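PDB 6FSK: DyP-type peroxidase from Pleurotus ostreatus PC15, which probably uses heme b and hydrogen peroxide to oxidise dyes and Mn(II). Local coordinates for residues 91-96 with 232-237; 122-127 with 241-246; 248-253 with 362-367; 314-319 with 406-411; 410-413 with 419-422. The protein carries 1 engineered substitution. One frame throughout, in Å; residues are numbered along the deposited sequence.

Contact 1: residues 91-96 with 232-237; sequences DDLSDN and DWAKDG
W233 crosses the isobutyl group of L93 at about a right angle with the six-membered part of its indole, W233 CZ2 lying 3.9 Å from L93 CD2, while the N-H of the adjoining five-membered ring binds D91. Two loops of the dye-decolorizing peroxidase fold meet here: one follows helix 81-86 in the N-terminal part of the chain, and the other passes through a 3-10 turn, residues 232-234, on its way into strand 238-247. The bond from W233 NE1 to D91 OD2 is 2.8 Å long, with an angle of 158° at the hydrogen. The oxygen sits at the edge of the indole and in its plane, whereas the carboxylate, turned 60° against the ring, takes the N-H from above its own plane. A chi1 of 71° places W233 CG between its backbone N and carbonyl carbon, swinging the indole out of the 3-10 turn toward both partners. Tryptophan suits this place because it joins a broad apolar surface to a single donor. Replacing W233 by an alanine removes both, which would probably leave D91 OD2 without this donor and open a gap beside L93 CD2. The same leucine methyl also meets A234 CB at 4.0 Å, a small side chain that lets the turn come close. L93 and A234 also touch F471 of strand 462-472, and W233 touches A477 and K481 of helix 475-481. The loop carrying L93 is shaped by an Asx turn, in which D92 OD1 accepts the backbone N of S94 at 2.9 Å.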
# COMPACT_ATOMS: atom_id res chain seq x y z
N ASP A 91 8.72 0.04 25.20
CA ASP A 91 9.73 -0.77 24.53
C ASP A 91 10.00 -0.23 23.14
O ASP A 91 9.05 0.04 22.39
CB ASP A 91 9.26 -2.17 24.38
CG ASP A 91 8.73 -2.77 25.64
OD1 ASP A 91 9.56 -3.12 26.48
OD2 ASP A 91 7.48 -2.76 25.81
N ASP A 92 11.26 -0.11 22.80
CA ASP A 92 11.67 0.33 21.45
C ASP A 92 11.34 -0.80 20.47
O ASP A 92 11.68 -1.95 20.70
CB ASP A 92 13.16 0.74 21.52
CG ASP A 92 13.71 1.30 20.25
OD1 ASP A 92 13.06 1.20 19.22
OD2 ASP A 92 14.82 1.90 20.27
N LEU A 93 10.61 -0.48 19.39
CA LEU A 93 10.30 -1.52 18.37
C LEU A 93 11.28 -1.56 17.21
O LEU A 93 11.04 -2.30 16.21
CB LEU A 93 8.85 -1.36 17.91
CG LEU A 93 7.67 -1.54 18.85
CD1 LEU A 93 6.33 -1.45 18.18
CD2 LEU A 93 7.83 -2.85 19.66
N SER A 94 12.37 -0.79 17.27
CA SER A 94 13.45 -0.82 16.26
C SER A 94 12.93 -0.47 14.85
O SER A 94 13.20 -1.17 13.90
CB SER A 94 14.06 -2.24 16.32
OG SER A 94 15.36 -2.14 15.80
N ASP A 95 12.11 0.58 14.77
CA ASP A 95 11.75 1.13 13.45
C ASP A 95 11.72 2.65 13.57
O ASP A 95 10.89 3.25 14.31
CB ASP A 95 10.44 0.60 13.02
CG ASP A 95 10.12 0.98 11.63
OD1 ASP A 95 9.58 2.08 11.33
OD2 ASP A 95 10.47 0.17 10.75
N ASN A 96 12.68 3.26 12.93
CA ASN A 96 12.89 4.69 13.04
C ASN A 96 11.68 5.46 12.49
O ASN A 96 11.25 6.43 13.07
CB ASN A 96 14.09 5.10 12.24
CG ASN A 96 15.37 4.52 12.75
OD1 ASN A 96 16.24 4.07 11.95
ND2 ASN A 96 15.49 4.48 14.06
N ASP A 232 9.30 -9.27 23.56
CA ASP A 232 8.52 -10.46 23.30
C ASP A 232 7.07 -10.15 22.88
O ASP A 232 6.48 -10.86 22.08
CB ASP A 232 8.51 -11.36 24.56
CG ASP A 232 9.81 -12.17 24.69
OD1 ASP A 232 10.60 -12.21 23.73
OD2 ASP A 232 10.00 -12.77 25.77
N TRP A 233 6.45 -9.11 23.41
CA TRP A 233 5.09 -8.84 23.08
C TRP A 233 4.88 -8.49 21.58
O TRP A 233 3.75 -8.64 21.06
CB TRP A 233 4.48 -7.73 23.99
CG TRP A 233 4.92 -6.32 23.82
CD1 TRP A 233 5.78 -5.63 24.59
CD2 TRP A 233 4.49 -5.40 22.81
NE1 TRP A 233 5.93 -4.36 24.13
CE2 TRP A 233 5.14 -4.19 23.05
CE3 TRP A 233 3.60 -5.48 21.76
CZ2 TRP A 233 4.94 -3.08 22.23
CZ3 TRP A 233 3.39 -4.39 21.00
CH2 TRP A 233 4.08 -3.21 21.23
N ALA A 234 5.95 -8.05 20.94
CA ALA A 234 5.90 -7.63 19.53
C ALA A 234 5.83 -8.83 18.61
O ALA A 234 5.45 -8.70 17.43
CB ALA A 234 7.08 -6.75 19.18
N LYS A 235 6.10 -10.06 19.09
CA LYS A 235 5.97 -11.22 18.21
C LYS A 235 4.61 -11.30 17.59
O LYS A 235 3.58 -11.12 18.24
CB LYS A 235 6.20 -12.52 18.99
CG LYS A 235 6.15 -13.73 18.11
CD LYS A 235 6.49 -15.01 18.90
CE LYS A 235 6.58 -16.12 17.89
NZ LYS A 235 7.54 -17.11 18.44
N ASP A 236 4.59 -11.48 16.27
CA ASP A 236 3.39 -11.74 15.49
C ASP A 236 2.52 -10.45 15.35
O ASP A 236 1.40 -10.60 14.92
CB ASP A 236 2.53 -12.88 15.97
CG ASP A 236 3.17 -14.24 15.67
OD1 ASP A 236 4.05 -14.28 14.79
OD2 ASP A 236 2.81 -15.26 16.36
N GLY A 237 3.10 -9.31 15.64
CA GLY A 237 2.55 -8.00 15.18
C GLY A 237 3.20 -7.62 13.84
O GLY A 237 4.21 -8.20 13.38

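Contact 2: residues 122-127 with 241-246; sequences PAWEAP and TFRYLF
E125 turns its CG anti to its own carbonyl carbon (chi1 -62°) and then runs extended, bringing its carboxylate up to two aromatic residues of strand 238-247; R243, bent at chi2 and chi3, curls its guanidinium toward W124. The strand belongs to the antiparallel sheet of the peroxidase fold, and its L245 touches the heme. Each oxygen of E125 has its own ring. OE1 lies 3.7 Å from Y244 CE2, at the edge of the phenol and near its plane, and OE2 lies 3.5 Å from F246 CZ. The two rings are themselves packed, F246 CE1 standing 3.5 Å above the centre of the Y244 face. A water donates to E125 OE1 at 2.8 Å and is bonded to Y244 OH at 2.6 Å. W124 CZ2 meets R243 NH1 at 3.9 Å, at the guanidinium edge. Arginine suits this place because its bent chain also reaches D111, through a salt bridge from NH2, and Q102, through NH1; D111 accepts from W124 NE1 as well. No direct hydrogen bond crosses: the acid of E125 may gain a little from the weakly positive C-H edge of Y244, and shares one water with its hydroxyl, whereas the arginine charge is probably balanced largely by the salt bridge to D111.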
# COMPACT_ATOMS: atom_id res chain seq x y z
N PRO A 122 3.17 18.81 7.10
CA PRO A 122 2.73 18.41 5.78
C PRO A 122 1.39 19.07 5.42
O PRO A 122 0.57 19.39 6.37
CB PRO A 122 2.47 16.87 5.96
CG PRO A 122 2.37 16.65 7.33
CD PRO A 122 3.13 17.70 8.08
N ALA A 123 1.12 19.19 4.13
CA ALA A 123 -0.14 19.80 3.66
C ALA A 123 -1.18 18.71 3.67
O ALA A 123 -1.57 18.13 2.65
CB ALA A 123 0.03 20.38 2.32
N TRP A 124 -1.65 18.41 4.88
CA TRP A 124 -2.63 17.37 5.11
C TRP A 124 -3.96 17.92 5.65
O TRP A 124 -4.01 19.07 6.16
CB TRP A 124 -2.11 16.40 6.16
CG TRP A 124 -0.99 15.49 5.68
CD1 TRP A 124 -0.53 15.35 4.47
CD2 TRP A 124 -0.29 14.56 6.50
NE1 TRP A 124 0.50 14.38 4.41
CE2 TRP A 124 0.63 13.86 5.66
CE3 TRP A 124 -0.45 14.15 7.84
CZ2 TRP A 124 1.43 12.86 6.14
CZ3 TRP A 124 0.38 13.19 8.34
CH2 TRP A 124 1.28 12.50 7.43
N GLU A 125 -5.03 17.14 5.52
CA GLU A 125 -6.25 17.52 6.18
C GLU A 125 -6.03 17.69 7.68
O GLU A 125 -5.24 17.02 8.35
CB GLU A 125 -7.34 16.50 5.96
CG GLU A 125 -7.73 16.33 4.53
CD GLU A 125 -8.93 15.53 4.29
OE1 GLU A 125 -9.47 14.93 5.25
OE2 GLU A 125 -9.31 15.44 3.10
N ALA A 126 -6.73 18.66 8.30
CA ALA A 126 -6.47 19.01 9.70
C ALA A 126 -6.43 17.91 10.72
O ALA A 126 -5.53 17.88 11.58
CB ALA A 126 -7.43 20.12 10.11
N PRO A 127 -7.32 16.96 10.64
CA PRO A 127 -7.33 15.93 11.66
C PRO A 127 -6.05 15.09 11.65
O PRO A 127 -5.59 14.62 12.68
CB PRO A 127 -8.53 15.09 11.33
CG PRO A 127 -9.39 15.97 10.50
CD PRO A 127 -8.54 16.94 9.79
N THR A 241 1.30 0.73 7.60
CA THR A 241 1.41 2.10 7.03
C THR A 241 0.10 2.48 6.40
O THR A 241 -0.40 1.77 5.53
CB THR A 241 2.55 2.15 6.00
OG1 THR A 241 3.81 1.96 6.66
CG2 THR A 241 2.54 3.54 5.32
N PHE A 242 -0.46 3.64 6.83
CA PHE A 242 -1.66 4.24 6.21
C PHE A 242 -1.30 5.50 5.48
O PHE A 242 -0.61 6.34 6.06
CB PHE A 242 -2.72 4.55 7.25
CG PHE A 242 -3.88 5.30 6.69
CD1 PHE A 242 -4.78 4.73 5.82
CD2 PHE A 242 -4.08 6.62 7.06
CE1 PHE A 242 -5.89 5.46 5.36
CE2 PHE A 242 -5.16 7.34 6.54
CZ PHE A 242 -5.97 6.77 5.66
N ARG A 243 -1.75 5.63 4.23
CA ARG A 243 -1.58 6.85 3.41
C ARG A 243 -2.88 7.20 2.77
O ARG A 243 -3.50 6.39 2.09
CB ARG A 243 -0.50 6.69 2.33
CG ARG A 243 0.87 6.33 2.92
CD ARG A 243 1.68 7.57 3.26
NE ARG A 243 2.19 8.36 2.15
CZ ARG A 243 2.55 9.63 2.20
NH1 ARG A 243 2.34 10.36 3.28
NH2 ARG A 243 3.03 10.18 1.10
N TYR A 244 -3.34 8.43 3.03
CA TYR A 244 -4.61 8.89 2.44
C TYR A 244 -4.35 9.58 1.12
O TYR A 244 -3.85 10.74 1.12
CB TYR A 244 -5.21 9.85 3.45
CG TYR A 244 -6.65 10.26 3.26
CD1 TYR A 244 -7.51 9.60 2.44
CD2 TYR A 244 -7.17 11.27 4.06
CE1 TYR A 244 -8.86 9.94 2.36
CE2 TYR A 244 -8.49 11.63 3.95
CZ TYR A 244 -9.32 10.95 3.16
OH TYR A 244 -10.69 11.35 3.09
N LEU A 245 -4.44 8.80 0.06
CA LEU A 245 -3.87 9.24 -1.24
C LEU A 245 -4.92 9.69 -2.20
O LEU A 245 -5.65 8.89 -2.75
CB LEU A 245 -3.00 8.17 -1.86
CG LEU A 245 -1.81 7.78 -1.01
CD1 LEU A 245 -1.01 6.65 -1.74
CD2 LEU A 245 -0.82 8.88 -0.69
N PHE A 246 -5.06 11.00 -2.39
CA PHE A 246 -6.09 11.48 -3.34
C PHE A 246 -5.52 11.33 -4.75
O PHE A 246 -4.31 11.53 -4.94
CB PHE A 246 -6.42 12.96 -3.04
CG PHE A 246 -7.33 13.13 -1.89
CD1 PHE A 246 -6.93 12.87 -0.61
CD2 PHE A 246 -8.65 13.52 -2.06
CE1 PHE A 246 -7.81 12.92 0.48
CE2 PHE A 246 -9.50 13.66 -0.96
CZ PHE A 246 -9.07 13.36 0.30
O HOH W 1 -11.46 13.07 4.83

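Contact 3: residues 248-253 with 362-367; sequences MVPEFD and PEVTSQ
The apolar contacts all converge on V364, whose two methyls go to different partners at the start of helix 249-258. V364 CG2 meets V249 CG1 at 3.8 Å, the two valines crossing at a slant, while V364 CG1 lies 4.1 Å from P250 CG, the side chains sliding past each other in opposite directions. With chi1 171°, V364 CG1 is anti to its backbone N, and the branched residue can straddle the pair. Branched and cyclic side chains suit such a spot because they lose little freedom on packing, and a proline is easily placed in a first helical turn, where its missing N-H costs no helical bond.

The polar interactions stay within each segment or go to residues elsewhere. M248 stands at the N-cap, and its O receives F252 N at 3.0 Å. T365 caps helix 366-371 with its side chain, and E368 OE2 accepts T365 N in return, consistent with a capping box. E251 bonds to T374, and E363 forms a salt bridge with R177. No hydrogen bond joins the two segments themselves. The arrangement is apolar packing between the first turn of helix 249-258 and the loop that leads into the capped start of helix 366-371, in the C-terminal part of the peroxidase fold.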
# COMPACT_ATOMS: atom_id res chain seq x y z
N MET A 248 -5.90 12.43 -8.88
CA MET A 248 -6.34 13.43 -9.82
C MET A 248 -6.59 12.78 -11.19
O MET A 248 -5.71 12.76 -12.04
CB MET A 248 -5.26 14.54 -9.85
CG MET A 248 -4.84 15.05 -8.46
SD MET A 248 -6.20 15.68 -7.47
CE MET A 248 -6.42 17.20 -8.31
N VAL A 249 -7.77 12.18 -11.34
CA VAL A 249 -8.09 11.31 -12.44
C VAL A 249 -8.21 12.00 -13.77
O VAL A 249 -7.57 11.59 -14.73
CB VAL A 249 -9.22 10.32 -12.11
CG1 VAL A 249 -9.47 9.35 -13.23
CG2 VAL A 249 -8.83 9.58 -10.86
N PRO A 250 -9.07 13.00 -13.86
CA PRO A 250 -9.16 13.75 -15.13
C PRO A 250 -7.81 14.33 -15.57
O PRO A 250 -7.47 14.34 -16.77
CB PRO A 250 -10.17 14.90 -14.83
CG PRO A 250 -10.99 14.33 -13.67
CD PRO A 250 -10.01 13.47 -12.85
N GLU A 251 -7.01 14.77 -14.61
CA GLU A 251 -5.69 15.33 -14.85
C GLU A 251 -4.77 14.29 -15.42
O GLU A 251 -4.04 14.52 -16.39
CB GLU A 251 -5.11 15.97 -13.57
CG GLU A 251 -5.83 17.20 -13.09
CD GLU A 251 -7.05 16.97 -12.21
OE1 GLU A 251 -7.56 15.84 -12.07
OE2 GLU A 251 -7.56 18.02 -11.70
N PHE A 252 -4.78 13.11 -14.87
CA PHE A 252 -3.98 12.01 -15.40
C PHE A 252 -4.44 11.64 -16.80
O PHE A 252 -3.58 11.46 -17.75
CB PHE A 252 -4.03 10.84 -14.42
CG PHE A 252 -3.28 9.60 -14.85
CD1 PHE A 252 -1.91 9.56 -14.73
CD2 PHE A 252 -3.98 8.53 -15.39
CE1 PHE A 252 -1.23 8.39 -15.13
CE2 PHE A 252 -3.32 7.40 -15.74
CZ PHE A 252 -1.99 7.35 -15.55
N ASP A 253 -5.73 11.54 -17.00
CA ASP A 253 -6.28 11.21 -18.33
C ASP A 253 -5.86 12.30 -19.36
O ASP A 253 -5.46 11.95 -20.46
CB ASP A 253 -7.77 11.10 -18.31
CG ASP A 253 -8.30 9.85 -17.59
OD1 ASP A 253 -7.62 8.90 -17.33
OD2 ASP A 253 -9.53 9.95 -17.30
N PRO A 362 -16.42 8.95 -5.37
CA PRO A 362 -17.30 8.68 -6.48
C PRO A 362 -16.57 8.51 -7.83
O PRO A 362 -15.44 8.91 -7.99
CB PRO A 362 -18.21 9.92 -6.48
CG PRO A 362 -17.28 10.99 -6.08
CD PRO A 362 -16.37 10.37 -5.07
N GLU A 363 -17.31 8.01 -8.82
CA GLU A 363 -16.76 7.90 -10.21
C GLU A 363 -16.60 9.32 -10.77
O GLU A 363 -17.27 10.30 -10.29
CB GLU A 363 -17.72 7.08 -11.04
CG GLU A 363 -17.79 5.62 -10.61
CD GLU A 363 -16.43 4.98 -10.72
OE1 GLU A 363 -15.87 4.86 -11.89
OE2 GLU A 363 -15.81 4.67 -9.71
N VAL A 364 -15.76 9.51 -11.77
CA VAL A 364 -15.54 10.82 -12.44
C VAL A 364 -16.87 11.23 -13.12
O VAL A 364 -17.47 10.40 -13.77
CB VAL A 364 -14.41 10.69 -13.44
CG1 VAL A 364 -14.27 11.94 -14.33
CG2 VAL A 364 -13.11 10.36 -12.67
N THR A 365 -17.24 12.48 -12.88
CA THR A 365 -18.52 12.96 -13.42
C THR A 365 -18.36 13.52 -14.85
O THR A 365 -17.26 13.78 -15.33
CB THR A 365 -19.09 14.11 -12.60
OG1 THR A 365 -18.20 15.19 -12.65
CG2 THR A 365 -19.29 13.72 -11.07
N SER A 366 -19.50 13.61 -15.55
CA SER A 366 -19.46 14.23 -16.91
C SER A 366 -18.82 15.57 -16.90
O SER A 366 -18.04 15.91 -17.81
CB SER A 366 -20.95 14.35 -17.45
OG SER A 366 -21.44 13.04 -17.60
N GLN A 367 -19.07 16.40 -15.89
CA GLN A 367 -18.51 17.75 -15.86
C GLN A 367 -16.99 17.68 -15.65
O GLN A 367 -16.22 18.48 -16.23
CB GLN A 367 -19.09 18.63 -14.76
CG GLN A 367 -18.67 20.07 -14.86
CD GLN A 367 -19.29 20.77 -16.11
OE1 GLN A 367 -20.48 20.68 -16.32
NE2 GLN A 367 -18.46 21.34 -16.96

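Contact 4: residues 314-319 with 406-411; sequences DSLVRG and FPVNAV
L316 and V411 reach toward each other tip to tip, L316 CD2 lying 3.7 Å from V411 CG1 and 3.8 Å from V411 CG2, so one leucine methyl sits against both branches of the valine. P407 is met at a slant instead: its CG is 3.8 Å from L316 CD2 and 4.0 Å from L316 CD1, facing both methyls of the leucine. V408 adds a looser touch, CG2 to L316 CD1 at 4.4 Å. A chi1 of -178° sends L316 CG opposite its backbone N, projecting the fork from the weakly bonded helix 315-318 into the first turn of helix 408-412. Leucine fits because its two methyls can serve different partners at once. Cutting L316 back to an alanine removes that fork and would probably open a gap between P407 and V411, leaving both without this apolar partner. P407 follows a cis peptide bond and stands at the N-cap. Within 314-319, a salt bridge from R318 NE to D314 OD1, 2.9 Å long, links the residue just before the helix to its other end; R318 NH1 also forms a salt bridge with D320. G319 ends the helix in a Schellman motif, its positive phi easy for a residue without a side chain. Around the contact, L316 and P407 both touch D338 of helix 337-340, F406 stacks on W400 of helix 393-401, and S315 OG bonds to R331 in helix 329-333, which begins with the heme ligand H329.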
# COMPACT_ATOMS: atom_id res chain seq x y z
N ASP A 314 17.28 -9.78 -17.95
CA ASP A 314 18.48 -9.00 -17.77
C ASP A 314 18.35 -7.64 -18.54
O ASP A 314 19.34 -7.01 -18.90
CB ASP A 314 19.74 -9.77 -18.25
CG ASP A 314 19.67 -10.11 -19.75
OD1 ASP A 314 18.63 -9.92 -20.41
OD2 ASP A 314 20.71 -10.57 -20.30
N SER A 315 17.11 -7.11 -18.64
CA SER A 315 16.90 -5.92 -19.45
C SER A 315 17.62 -4.70 -18.88
O SER A 315 18.07 -3.82 -19.61
CB SER A 315 15.44 -5.69 -19.70
OG SER A 315 14.74 -5.61 -18.44
N LEU A 316 17.71 -4.60 -17.55
CA LEU A 316 18.43 -3.51 -16.96
C LEU A 316 19.90 -3.49 -17.36
O LEU A 316 20.38 -2.43 -17.87
CB LEU A 316 18.22 -3.40 -15.44
CG LEU A 316 18.93 -2.22 -14.76
CD1 LEU A 316 18.55 -0.87 -15.27
CD2 LEU A 316 18.71 -2.30 -13.28
N VAL A 317 20.61 -4.59 -17.20
CA VAL A 317 22.09 -4.63 -17.54
C VAL A 317 22.31 -4.43 -19.07
O VAL A 317 23.28 -3.78 -19.51
CB VAL A 317 22.66 -5.97 -17.02
CG1 VAL A 317 23.99 -6.39 -17.66
CG2 VAL A 317 22.80 -5.86 -15.52
N ARG A 318 21.34 -4.84 -19.84
CA ARG A 318 21.31 -4.57 -21.29
C ARG A 318 20.89 -3.17 -21.67
O ARG A 318 21.02 -2.80 -22.86
CB ARG A 318 20.44 -5.58 -22.05
CG ARG A 318 21.01 -6.99 -22.04
CD ARG A 318 20.29 -7.96 -22.92
NE ARG A 318 18.91 -8.07 -22.57
CZ ARG A 318 17.90 -7.49 -23.19
NH1 ARG A 318 18.06 -6.72 -24.26
NH2 ARG A 318 16.70 -7.67 -22.68
N GLY A 319 20.35 -2.39 -20.73
CA GLY A 319 19.91 -1.04 -21.05
C GLY A 319 18.70 -1.04 -21.93
O GLY A 319 18.49 -0.10 -22.69
N PHE A 406 17.42 5.78 -9.74
CA PHE A 406 17.15 4.37 -9.44
C PHE A 406 16.38 3.69 -10.59
O PHE A 406 15.38 4.29 -11.03
CB PHE A 406 16.36 4.22 -8.11
CG PHE A 406 16.07 2.80 -7.78
CD1 PHE A 406 17.07 2.01 -7.26
CD2 PHE A 406 14.90 2.18 -8.13
CE1 PHE A 406 16.90 0.65 -6.96
CE2 PHE A 406 14.69 0.83 -7.92
CZ PHE A 406 15.69 0.05 -7.32
N PRO A 407 16.77 2.52 -11.10
CA PRO A 407 17.68 1.57 -10.52
C PRO A 407 19.08 1.57 -11.17
O PRO A 407 19.90 0.71 -10.85
CB PRO A 407 17.04 0.24 -10.88
CG PRO A 407 16.42 0.49 -12.16
CD PRO A 407 15.86 1.89 -12.06
N VAL A 408 19.37 2.55 -11.98
CA VAL A 408 20.68 2.63 -12.62
C VAL A 408 21.79 2.79 -11.58
O VAL A 408 22.87 2.16 -11.65
CB VAL A 408 20.71 3.75 -13.73
CG1 VAL A 408 22.16 3.96 -14.19
CG2 VAL A 408 19.81 3.34 -14.89
N ASN A 409 21.58 3.68 -10.62
CA ASN A 409 22.54 4.00 -9.58
C ASN A 409 22.91 2.70 -8.81
O ASN A 409 24.08 2.35 -8.62
CB ASN A 409 22.05 5.13 -8.67
CG ASN A 409 20.69 4.90 -7.98
OD1 ASN A 409 20.00 3.90 -8.18
ND2 ASN A 409 20.25 5.92 -7.18
N ALA A 410 21.91 1.89 -8.53
CA ALA A 410 22.12 0.69 -7.73
C ALA A 410 22.95 -0.29 -8.46
O ALA A 410 23.91 -0.86 -7.84
CB ALA A 410 20.82 0.05 -7.36
N VAL A 411 22.67 -0.54 -9.74
CA VAL A 411 23.44 -1.56 -10.44
C VAL A 411 24.83 -1.09 -10.89
O VAL A 411 25.77 -1.88 -10.93
CB VAL A 411 22.75 -2.24 -11.61
CG1 VAL A 411 21.60 -3.03 -11.11
CG2 VAL A 411 22.33 -1.24 -12.70

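Contact 5: residues 410-413 with 419-422; sequences AVTS and PLDG
Helix 408-412 and the 3-10 segment that follows a few residues later fold back on one another here, V411 and T412 meeting L420. V411 CG2 and L420 CD1 are 3.7 Å apart, the two side chains crossing at about a right angle. T412 contributes its methyl more distantly, CG2 to L420 CD1 at 4.4 Å. L420 holds CG anti to its carbonyl carbon with an extended chi2 (175°), which carries CD1 out to the helix. A leucine is long enough to span the distance from a short turn, and the valine and threonine methyls offer it a compact apolar landing place. The hydroxyl of T412 is turned to the helix instead, bonding to V408 O one turn back. S413 OG likewise donates to the backbone O of A410 at 2.6 Å, tilted 26° from the carbonyl plane, and so satisfies a main-chain acceptor of the helix. Beyond the pair, L420 also packs on L316 and F326, and V411 on I417. Further on, G422 has a positive phi, easy for a residue without a side chain. The whole is a helix followed by a short loop and a 3-10 segment that folds back, with one leucine packed on the preceding helix.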
# COMPACT_ATOMS: atom_id res chain seq x y z
N ALA A 410 21.91 1.89 -8.53
CA ALA A 410 22.12 0.69 -7.73
C ALA A 410 22.95 -0.29 -8.46
O ALA A 410 23.91 -0.86 -7.84
CB ALA A 410 20.82 0.05 -7.36
N VAL A 411 22.67 -0.54 -9.74
CA VAL A 411 23.44 -1.56 -10.44
C VAL A 411 24.83 -1.09 -10.89
O VAL A 411 25.77 -1.88 -10.93
CB VAL A 411 22.75 -2.24 -11.61
CG1 VAL A 411 21.60 -3.03 -11.11
CG2 VAL A 411 22.33 -1.24 -12.70
N THR A 412 24.98 0.19 -11.21
CA THR A 412 26.31 0.69 -11.59
C THR A 412 27.19 0.89 -10.37
O THR A 412 28.42 1.00 -10.54
CB THR A 412 26.23 1.96 -12.43
OG1 THR A 412 25.57 2.95 -11.68
CG2 THR A 412 25.54 1.67 -13.75
N SER A 413 26.64 0.78 -9.14
CA SER A 413 27.46 0.76 -7.91
C SER A 413 28.50 -0.40 -8.01
O SER A 413 29.56 -0.25 -7.45
CB SER A 413 26.63 0.60 -6.64
OG SER A 413 26.14 -0.72 -6.57
N PRO A 419 25.81 0.15 -21.48
CA PRO A 419 24.45 0.47 -22.01
C PRO A 419 23.65 1.36 -21.12
O PRO A 419 22.62 1.86 -21.62
CB PRO A 419 23.78 -0.90 -22.07
CG PRO A 419 24.87 -1.86 -22.13
CD PRO A 419 26.00 -1.30 -21.39
N LEU A 420 24.07 1.56 -19.87
CA LEU A 420 23.35 2.46 -18.93
C LEU A 420 24.00 3.83 -18.85
O LEU A 420 23.56 4.67 -18.08
CB LEU A 420 23.19 1.87 -17.58
CG LEU A 420 22.31 0.59 -17.56
CD1 LEU A 420 22.30 0.00 -16.19
CD2 LEU A 420 20.89 0.86 -18.05
N ASP A 421 25.05 4.11 -19.65
CA ASP A 421 25.63 5.44 -19.56
C ASP A 421 24.60 6.51 -19.95
O ASP A 421 23.96 6.41 -20.94
CB ASP A 421 26.82 5.58 -20.55
CG ASP A 421 28.01 4.75 -20.18
OD1 ASP A 421 28.19 4.37 -19.00
OD2 ASP A 421 28.83 4.48 -21.12
N GLY A 422 24.50 7.52 -19.10
CA GLY A 422 23.59 8.61 -19.31
C GLY A 422 22.12 8.29 -19.02
O GLY A 422 21.25 9.18 -19.19

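Contacts 4 and 5 form one unit: their centres lie about 6 Å apart, they share A410 and V411, and L420 CD2 packs on L316 O at 3.3 Å. The P407 side chain of contact 4 is about 12 Å from that of H329, the axial ligand, and about 14 Å from the heme. Contact 2 comes nearer: the side chain of R243 is about 5 Å from the heme, and L245 touches it. Strand 238-247 is followed in the chain by helix 249-258 of contact 3, where the side chain of V249 is about 9 Å from the heme. Contact 1 lies away from the annotated sites, with its centre about 42 Å from that of contact 3, on the opposite side of the chain's centre.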